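PDB 6HVG: alternansucrase from Leuconostoc mesenteroides, which belongs to glycoside hydrolase family 70 and combines a domain of the TIM-barrel clan with repeats of the choline-binding, cell-wall-binding kind. Local coordinates for residues 591-594 with 595-598; 1213-1216 with 1217-1221. All blocks are in the same frame, centred on the assembly; numbering follows the deposited sequence.

Both contacts are local and belong to the family 70 part of the chain: contact 1 lies within one helix, contact 2 along the end of helix 1212-1218 and the turn after it. Contact 1, midway along helix 587-601, is almost wholly buried, its polar side chains tied to surrounding residues. Contact 2, about 13 Å away between centres, is mostly at the surface, where charged side chains pair along the helix itself. The two helices pack together, L1215 CD2 lying 3.7 Å from H598 ND1, which is hydrogen-bonded to Y637 OH. Helix 629-642 meets both, receiving L594 and L597 from contact 1 and Y1219 from contact 2. Side-chain chemistry changes from buried amides and a carboxylate to paired surface charges.

Contact 1. Residues 591-594 with 595-598; sequences AEQL and NWLH
In the middle of helix 587-601, Q593 and W596 meet one turn apart; the helix is buried in the family 70, TIM-barrel-type part of the chain, packed against helix 629-642 and the barrel strand 1151-1156. Regular i to i+4 bonds run through it, such as W596 N to E592 O at 3.0 Å. The Q593 chain bends at chi2 (-71°) and runs alongside the indole, bringing Q593 OE1 to the edge of the ring near its plane, 3.5 Å from W596 CE3. Amide and indole are turned 42° apart. R1115 joins the two from outside, its NH1 bonded to Q593 OE1 and its carbonyl to W596 NE1, while Q593 NE2 donates to N584 OD1. On the neighbouring flank E592 OE1 merely packs on N595 CB at 3.7 Å; its bond comes from G1209 N. E592 OE2 takes a salt bridge from R1115 and hydrogen bonds with Y1116 OH and Q1204 NE2. N595 ND2 also bonds Y1116 OH, and F1211 N donates to N595 OD1. On the apolar flank L594 CD1 lies 4.2 Å from L597 CD2. So gripped, the E592 carboxylate is probably held as the anion, and the Q593 and N595 amides are fixed in rotation by partners at both ends.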
ATOM      1  N   ALA A 591      28.134   2.358  -9.946  1.00 45.20           N
ATOM      2  CA  ALA A 591      29.429   2.779  -9.387  1.00 47.55           C
ATOM      3  C   ALA A 591      29.216   3.636  -8.142  1.00 49.12           C
ATOM      4  O   ALA A 591      29.939   3.487  -7.153  1.00 52.60           O
ATOM      5  CB  ALA A 591      30.252   3.567 -10.417  1.00 49.22           C
ATOM      6  N   GLU A 592      28.239   4.540  -8.196  1.00 47.54           N
ATOM      7  CA  GLU A 592      27.963   5.428  -7.068  1.00 47.59           C
ATOM      8  C   GLU A 592      27.462   4.635  -5.846  1.00 48.59           C
ATOM      9  O   GLU A 592      27.790   4.955  -4.712  1.00 48.30           O
ATOM     10  CB  GLU A 592      26.961   6.496  -7.483  1.00 46.93           C
ATOM     11  CG  GLU A 592      26.461   7.361  -6.345  1.00 46.95           C
ATOM     12  CD  GLU A 592      27.571   7.882  -5.459  1.00 45.22           C
ATOM     13  OE1 GLU A 592      28.694   8.088  -5.952  1.00 47.57           O
ATOM     14  OE2 GLU A 592      27.279   8.130  -4.278  1.00 43.94           O
ATOM     15  N   GLN A 593      26.692   3.582  -6.092  1.00 49.26           N
ATOM     16  CA  GLN A 593      26.215   2.733  -5.011  1.00 50.52           C
ATOM     17  C   GLN A 593      27.397   2.009  -4.346  1.00 51.69           C
ATOM     18  O   GLN A 593      27.380   1.766  -3.150  1.00 50.35           O
ATOM     19  CB  GLN A 593      25.202   1.708  -5.506  1.00 53.00           C
ATOM     20  CG  GLN A 593      23.949   2.246  -6.141  1.00 50.70           C
ATOM     21  CD  GLN A 593      23.008   2.894  -5.175  1.00 48.41           C
ATOM     22  OE1 GLN A 593      23.297   3.124  -4.002  1.00 52.17           O
ATOM     23  NE2 GLN A 593      21.852   3.178  -5.675  1.00 46.36           N
ATOM     24  N   LEU A 594      28.402   1.643  -5.137  1.00 51.81           N
ATOM     25  CA  LEU A 594      29.618   1.048  -4.589  1.00 53.23           C
ATOM     26  C   LEU A 594      30.411   2.058  -3.772  1.00 50.25           C
ATOM     27  O   LEU A 594      30.990   1.710  -2.749  1.00 45.98           O
ATOM     28  CB  LEU A 594      30.497   0.502  -5.726  1.00 56.13           C
ATOM     29  CG  LEU A 594      31.829  -0.139  -5.328  1.00 55.27           C
ATOM     30  CD1 LEU A 594      31.569  -1.345  -4.428  1.00 55.52           C
ATOM     31  CD2 LEU A 594      32.610  -0.508  -6.582  1.00 53.71           C
ATOM     32  N   ASN A 595      30.471   3.304  -4.252  1.00 50.78           N
ATOM     33  CA  ASN A 595      31.138   4.386  -3.514  1.00 50.16           C
ATOM     34  C   ASN A 595      30.502   4.547  -2.141  1.00 48.89           C
ATOM     35  O   ASN A 595      31.205   4.609  -1.133  1.00 47.59           O
ATOM     36  CB  ASN A 595      31.053   5.711  -4.283  1.00 50.51           C
ATOM     37  CG  ASN A 595      32.092   6.737  -3.830  1.00 51.24           C
ATOM     38  OD1 ASN A 595      33.283   6.591  -4.118  1.00 53.89           O
ATOM     39  ND2 ASN A 595      31.649   7.774  -3.122  1.00 48.40           N
ATOM     40  N   TRP A 596      29.166   4.573  -2.120  1.00 46.88           N
ATOM     41  CA  TRP A 596      28.405   4.674  -0.882  1.00 45.48           C
ATOM     42  C   TRP A 596      28.674   3.496   0.015  1.00 45.21           C
ATOM     43  O   TRP A 596      28.840   3.654   1.226  1.00 50.39           O
ATOM     44  CB  TRP A 596      26.923   4.750  -1.197  1.00 45.10           C
ATOM     45  CG  TRP A 596      26.027   5.111  -0.041  1.00 43.74           C
ATOM     46  CD1 TRP A 596      26.315   5.932   0.995  1.00 43.05           C
ATOM     47  CD2 TRP A 596      24.673   4.711   0.131  1.00 41.22           C
ATOM     48  NE1 TRP A 596      25.229   6.049   1.822  1.00 40.96           N
ATOM     49  CE2 TRP A 596      24.208   5.305   1.305  1.00 40.88           C
ATOM     50  CE3 TRP A 596      23.817   3.882  -0.584  1.00 43.16           C
ATOM     51  CZ2 TRP A 596      22.916   5.113   1.780  1.00 42.51           C
ATOM     52  CZ3 TRP A 596      22.526   3.683  -0.105  1.00 43.05           C
ATOM     53  CH2 TRP A 596      22.089   4.311   1.052  1.00 41.27           C
ATOM     54  N   LEU A 597      28.724   2.314  -0.583  1.00 45.31           N
ATOM     55  CA  LEU A 597      29.007   1.079   0.158  1.00 42.63           C
ATOM     56  C   LEU A 597      30.380   1.109   0.778  1.00 42.21           C
ATOM     57  O   LEU A 597      30.549   0.693   1.909  1.00 46.56           O
ATOM     58  CB  LEU A 597      28.899  -0.130  -0.751  1.00 41.45           C
ATOM     59  CG  LEU A 597      29.220  -1.479  -0.132  1.00 41.84           C
ATOM     60  CD1 LEU A 597      28.286  -1.795   1.032  1.00 40.99           C
ATOM     61  CD2 LEU A 597      29.142  -2.543  -1.212  1.00 43.21           C
ATOM     62  N   HIS A 598      31.366   1.591   0.044  1.00 44.75           N
ATOM     63  CA  HIS A 598      32.711   1.736   0.590  1.00 46.95           C
ATOM     64  C   HIS A 598      32.664   2.700   1.744  1.00 48.10           C
ATOM     65  O   HIS A 598      33.236   2.433   2.802  1.00 56.09           O
ATOM     66  CB  HIS A 598      33.662   2.249  -0.475  1.00 48.41           C
ATOM     67  CG  HIS A 598      35.064   2.443   0.003  1.00 48.58           C
ATOM     68  ND1 HIS A 598      36.002   1.431  -0.009  1.00 49.05           N
ATOM     69  CD2 HIS A 598      35.703   3.548   0.450  1.00 48.98           C
ATOM     70  CE1 HIS A 598      37.154   1.900   0.431  1.00 49.67           C
ATOM     71  NE2 HIS A 598      37.000   3.183   0.714  1.00 50.93           N
TER

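Contact 2. Residues 1213-1216 with 1217-1221; sequences DKLR and EEYPS
E1217 and K1214 lie one turn apart on the exposed side of helix 1212-1218, close to its C-terminal end, and with R1216 they account for most of the surface covered here. The lysine bends at chi2 (76°), which swings its chain toward the following turn; the E1217 chain reaches out extended, and K1214 NZ comes within 3.7 Å of E1217 OE1, a long salt bridge. E1218 flanks the same lysine, E1218 OE2 lying beside the aliphatic CE but 4.3 Å from K1214 NZ, too far for a salt bridge. E1217 alone of the two pairs with K1214 NZ, and loosely; E1218 probably adds only a weaker electrostatic pull. Beneath them the helix is regular, with E1217 N donating to D1213 O at 3.1 Å. R1216 meets the later residues through its CB, beside E1217 N, and its carbonyl, near P1220. Its guanidinium pairs within 1213-1216, where R1216 NH1 meets D1213 OD1 at 3.3 Å from above the carboxylate plane (40° out of it), a further partner of an oxygen held chiefly by K1239. The helix ends at Y1219, which still gives its N-H to L1215 O but leaves helical backbone angles. L1215 CD2 packs on Y1219 CD1 at 4.2 Å, and the ring also rests on A640 and L641 of helix 629-642. P1220 N, 3.3 Å from R1216 O, has no hydrogen to offer that carbonyl.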
ATOM      1  N   ASP A1213      38.257   6.152  -7.523  1.00 66.42           N
ATOM      2  CA  ASP A1213      39.540   6.166  -8.196  1.00 70.43           C
ATOM      3  C   ASP A1213      40.587   5.379  -7.415  1.00 68.55           C
ATOM      4  O   ASP A1213      41.345   4.610  -8.003  1.00 72.53           O
ATOM      5  CB  ASP A1213      39.998   7.617  -8.443  1.00 75.35           C
ATOM      6  CG  ASP A1213      39.106   8.357  -9.441  1.00 71.18           C
ATOM      7  OD1 ASP A1213      38.358   7.696 -10.191  1.00 65.10           O
ATOM      8  OD2 ASP A1213      39.170   9.598  -9.491  1.00 72.41           O
ATOM      9  N   LYS A1214      40.643   5.573  -6.104  1.00 66.92           N
ATOM     10  CA  LYS A1214      41.510   4.753  -5.249  1.00 69.29           C
ATOM     11  C   LYS A1214      41.170   3.264  -5.377  1.00 66.28           C
ATOM     12  O   LYS A1214      42.061   2.422  -5.394  1.00 68.70           O
ATOM     13  CB  LYS A1214      41.374   5.179  -3.782  1.00 75.70           C
ATOM     14  CG  LYS A1214      42.391   4.552  -2.831  1.00 81.73           C
ATOM     15  CD  LYS A1214      43.761   5.208  -2.988  1.00 89.62           C
ATOM     16  CE  LYS A1214      44.920   4.216  -2.911  1.00 89.36           C
ATOM     17  NZ  LYS A1214      46.131   4.696  -3.631  1.00 87.86           N
ATOM     18  N   LEU A1215      39.875   2.956  -5.451  1.00 63.67           N
ATOM     19  CA  LEU A1215      39.397   1.583  -5.589  1.00 59.10           C
ATOM     20  C   LEU A1215      39.722   0.955  -6.949  1.00 59.24           C
ATOM     21  O   LEU A1215      40.002  -0.240  -7.009  1.00 57.80           O
ATOM     22  CB  LEU A1215      37.892   1.498  -5.327  1.00 58.31           C
ATOM     23  CG  LEU A1215      37.425   1.573  -3.873  1.00 59.95           C
ATOM     24  CD1 LEU A1215      35.912   1.674  -3.814  1.00 60.16           C
ATOM     25  CD2 LEU A1215      37.858   0.371  -3.057  1.00 60.98           C
ATOM     26  N   ARG A1216      39.672   1.736  -8.028  1.00 61.15           N
ATOM     27  CA  ARG A1216      39.972   1.222  -9.379  1.00 64.68           C
ATOM     28  C   ARG A1216      41.460   0.914  -9.521  1.00 67.04           C
ATOM     29  O   ARG A1216      41.842  -0.104 -10.090  1.00 68.54           O
ATOM     30  CB  ARG A1216      39.556   2.225 -10.460  1.00 69.74           C
ATOM     31  CG  ARG A1216      39.470   1.622 -11.860  1.00 74.06           C
ATOM     32  CD  ARG A1216      39.849   2.591 -12.974  1.00 82.39           C
ATOM     33  NE  ARG A1216      38.698   3.347 -13.471  1.00 85.09           N
ATOM     34  CZ  ARG A1216      38.379   4.592 -13.122  1.00 86.73           C
ATOM     35  NH1 ARG A1216      39.123   5.273 -12.249  1.00 82.04           N
ATOM     36  NH2 ARG A1216      37.295   5.162 -13.660  1.00 89.28           N
ATOM     37  N   GLU A1217      42.292   1.798  -8.983  1.00 69.37           N
ATOM     38  CA  GLU A1217      43.731   1.577  -8.915  1.00 72.83           C
ATOM     39  C   GLU A1217      44.059   0.284  -8.147  1.00 72.90           C
ATOM     40  O   GLU A1217      44.856  -0.515  -8.616  1.00 73.24           O
ATOM     41  CB  GLU A1217      44.411   2.782  -8.248  1.00 79.71           C
ATOM     42  CG  GLU A1217      45.932   2.797  -8.344  1.00 88.65           C
ATOM     43  CD  GLU A1217      46.558   4.039  -7.722  1.00 97.78           C
ATOM     44  OE1 GLU A1217      45.814   4.959  -7.332  1.00 96.89           O
ATOM     45  OE2 GLU A1217      47.806   4.103  -7.633  1.00104.08           O
ATOM     46  N   GLU A1218      43.437   0.076  -6.985  1.00 72.48           N
ATOM     47  CA  GLU A1218      43.744  -1.085  -6.137  1.00 74.82           C
ATOM     48  C   GLU A1218      43.097  -2.400  -6.560  1.00 70.48           C
ATOM     49  O   GLU A1218      43.684  -3.456  -6.351  1.00 70.53           O
ATOM     50  CB  GLU A1218      43.356  -0.824  -4.689  1.00 81.28           C
ATOM     51  CG  GLU A1218      44.288   0.120  -3.955  1.00 89.69           C
ATOM     52  CD  GLU A1218      43.853   0.319  -2.516  1.00 94.21           C
ATOM     53  OE1 GLU A1218      43.464  -0.675  -1.879  1.00 97.50           O
ATOM     54  OE2 GLU A1218      43.894   1.462  -2.015  1.00 97.53           O
ATOM     55  N   TYR A1219      41.886  -2.351  -7.106  1.00 66.15           N
ATOM     56  CA  TYR A1219      41.153  -3.582  -7.455  1.00 63.79           C
ATOM     57  C   TYR A1219      40.519  -3.450  -8.831  1.00 64.38           C
ATOM     58  O   TYR A1219      39.299  -3.415  -8.939  1.00 63.87           O
ATOM     59  CB  TYR A1219      40.060  -3.903  -6.409  1.00 59.11           C
ATOM     60  CG  TYR A1219      40.540  -3.916  -4.978  1.00 53.98           C
ATOM     61  CD1 TYR A1219      40.446  -2.779  -4.185  1.00 54.48           C
ATOM     62  CD2 TYR A1219      41.092  -5.054  -4.419  1.00 52.59           C
ATOM     63  CE1 TYR A1219      40.895  -2.780  -2.868  1.00 54.21           C
ATOM     64  CE2 TYR A1219      41.548  -5.068  -3.102  1.00 51.30           C
ATOM     65  CZ  TYR A1219      41.443  -3.927  -2.337  1.00 51.18           C
ATOM     66  OH  TYR A1219      41.878  -3.916  -1.047  1.00 49.89           O
ATOM     67  N   PRO A1220      41.340  -3.394  -9.895  1.00 66.12           N
ATOM     68  CA  PRO A1220      40.837  -3.095 -11.246  1.00 68.00           C
ATOM     69  C   PRO A1220      39.637  -3.949 -11.669  1.00 68.65           C
ATOM     70  O   PRO A1220      38.753  -3.459 -12.346  1.00 67.33           O
ATOM     71  CB  PRO A1220      42.044  -3.398 -12.160  1.00 70.34           C
ATOM     72  CG  PRO A1220      43.241  -3.302 -11.278  1.00 71.13           C
ATOM     73  CD  PRO A1220      42.785  -3.688  -9.893  1.00 69.05           C
ATOM     74  N   SER A1221      39.622  -5.220 -11.277  1.00 72.97           N
ATOM     75  CA  SER A1221      38.644  -6.174 -11.815  1.00 73.55           C
ATOM     76  C   SER A1221      37.198  -5.817 -11.446  1.00 71.25           C
ATOM     77  O   SER A1221      36.271  -6.062 -12.233  1.00 71.89           O
ATOM     78  CB  SER A1221      38.995  -7.600 -11.388  1.00 70.06           C
ATOM     79  OG  SER A1221      39.137  -7.660  -9.986  1.00 73.16           O
TER